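Local coordinates for protein beta-phosphoglucomutase (Bacteroides vulgatus, PDB 3DV9) that probably interconverts beta-glucose 1-phosphate and glucose 6-phosphate as a magnesium-binding phosphoglucomutase of the haloacid dehalogenase superfamily, at residues Y18-D22 against K181-A185. Numbering follows the deposited sequence. Where two conformers were deposited one is given.
Sequences YESID and KPNEA
Asn183 overlaps one face of the Tyr18 ring: its CB stands 3.6 Å from the ring centroid and 11° off the normal, a CH-pi contact. The m rotamer of Tyr18 carries its OH on to Pro182, Tyr18 OH lying 3.6 Å from Pro182 CB. Asn183 also links the backbones. With chi1 p, its ND2 donates to Ser20 O (3.1 Å, 177°), while its backbone O accepts from Asp22 N (2.9 Å, 144°) and lies 3.2 Å from Ile21 CA. Segment 18-22 is extended apart from Glu19; Ile21 lies nearest Asn183 and Asp22 nearest Glu184, each at 4.8 Å between CA atoms. In 181-185, residues 182-184 make a 3-10 turn, closed by the backbone hydrogen bond Glu184 N to Lys181 O (3.0 Å); the Glu184 carboxylate turns back, OE1 accepting from Lys181 N (2.8 Å). Asp22 O approaches Glu184 CA at 3.2 Å; Asp22 OD2 and Glu184 OE2, 4.3 Å apart, share a water that donates to both. This is loop-to-loop packing in the Rossmann-like HAD core: the loops leading from helices 2-16 and 169-178 into adjacent parallel strands 25-29 and 185-189 meet, with Ile21 against Leu13 and Pro182 against Leu175 of the preceding helices.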
# COMPACT_ATOMS: atom_id res chain seq x y z
N TYR A 18 -4.83 -21.54 10.21
CA TYR A 18 -3.40 -21.72 10.42
C TYR A 18 -3.06 -21.98 11.87
O TYR A 18 -3.80 -21.57 12.76
CB TYR A 18 -2.61 -20.47 9.95
CG TYR A 18 -2.80 -20.10 8.50
CD1 TYR A 18 -2.55 -21.03 7.49
CD2 TYR A 18 -3.22 -18.81 8.13
CE1 TYR A 18 -2.73 -20.69 6.14
CE2 TYR A 18 -3.40 -18.47 6.80
CZ TYR A 18 -3.15 -19.41 5.81
OH TYR A 18 -3.29 -19.05 4.50
N GLU A 19 -1.94 -22.68 12.08
CA GLU A 19 -1.45 -22.92 13.43
C GLU A 19 -0.67 -21.71 13.92
O GLU A 19 -0.69 -21.41 15.11
CB GLU A 19 -0.58 -24.17 13.52
CG GLU A 19 -1.34 -25.49 13.41
CD GLU A 19 -2.37 -25.68 14.51
OE1 GLU A 19 -3.53 -26.04 14.18
OE2 GLU A 19 -2.03 -25.45 15.70
N SER A 20 0.01 -21.02 13.00
CA SER A 20 0.84 -19.90 13.39
C SER A 20 1.14 -19.03 12.17
O SER A 20 0.91 -19.43 11.03
CB SER A 20 2.19 -20.40 13.92
OG SER A 20 2.91 -21.00 12.86
N ILE A 21 1.68 -17.85 12.44
CA ILE A 21 2.33 -17.06 11.41
C ILE A 21 3.81 -17.36 11.56
O ILE A 21 4.38 -17.19 12.62
CB ILE A 21 2.03 -15.52 11.54
CG1 ILE A 21 0.60 -15.20 11.03
CG2 ILE A 21 3.10 -14.66 10.77
CD1 ILE A 21 0.04 -13.86 11.45
N ASP A 22 4.42 -17.81 10.47
CA ASP A 22 5.85 -18.14 10.44
C ASP A 22 6.54 -17.06 9.59
O ASP A 22 6.70 -17.18 8.38
CB ASP A 22 6.01 -19.56 9.88
CG ASP A 22 7.46 -19.98 9.76
OD1 ASP A 22 8.34 -19.38 10.41
OD2 ASP A 22 7.72 -20.96 9.00
N LYS A 181 4.08 -18.29 1.62
CA LYS A 181 2.67 -18.62 1.94
C LYS A 181 2.00 -17.42 2.61
O LYS A 181 2.70 -16.55 3.15
CB LYS A 181 2.63 -19.85 2.87
CG LYS A 181 3.37 -21.09 2.26
CD LYS A 181 3.00 -22.37 2.94
CE LYS A 181 3.54 -22.45 4.36
NZ LYS A 181 3.09 -23.74 5.06
N PRO A 182 0.65 -17.34 2.57
CA PRO A 182 0.02 -16.16 3.17
C PRO A 182 0.31 -15.99 4.66
O PRO A 182 0.40 -14.85 5.13
CB PRO A 182 -1.48 -16.39 2.92
CG PRO A 182 -1.49 -17.31 1.67
CD PRO A 182 -0.36 -18.24 1.94
N ASN A 183 0.50 -17.09 5.38
CA ASN A 183 0.83 -17.03 6.82
C ASN A 183 2.34 -16.82 7.11
O ASN A 183 2.78 -16.98 8.24
CB ASN A 183 0.33 -18.29 7.54
CG ASN A 183 1.10 -19.51 7.14
OD1 ASN A 183 1.30 -19.76 5.95
ND2 ASN A 183 1.52 -20.31 8.14
N GLU A 184 3.11 -16.49 6.08
CA GLU A 184 4.55 -16.17 6.22
C GLU A 184 4.83 -14.69 5.99
O GLU A 184 5.99 -14.28 5.90
CB GLU A 184 5.40 -17.03 5.26
CG GLU A 184 5.36 -18.53 5.59
CD GLU A 184 6.04 -19.42 4.54
OE1 GLU A 184 6.22 -18.98 3.37
OE2 GLU A 184 6.36 -20.57 4.89
N ALA A 185 3.77 -13.91 5.77
CA ALA A 185 3.92 -12.50 5.43
C ALA A 185 3.02 -11.57 6.25
O ALA A 185 2.05 -12.01 6.89
CB ALA A 185 3.69 -12.29 3.92
O HOH W 1 6.02 -21.79 7.24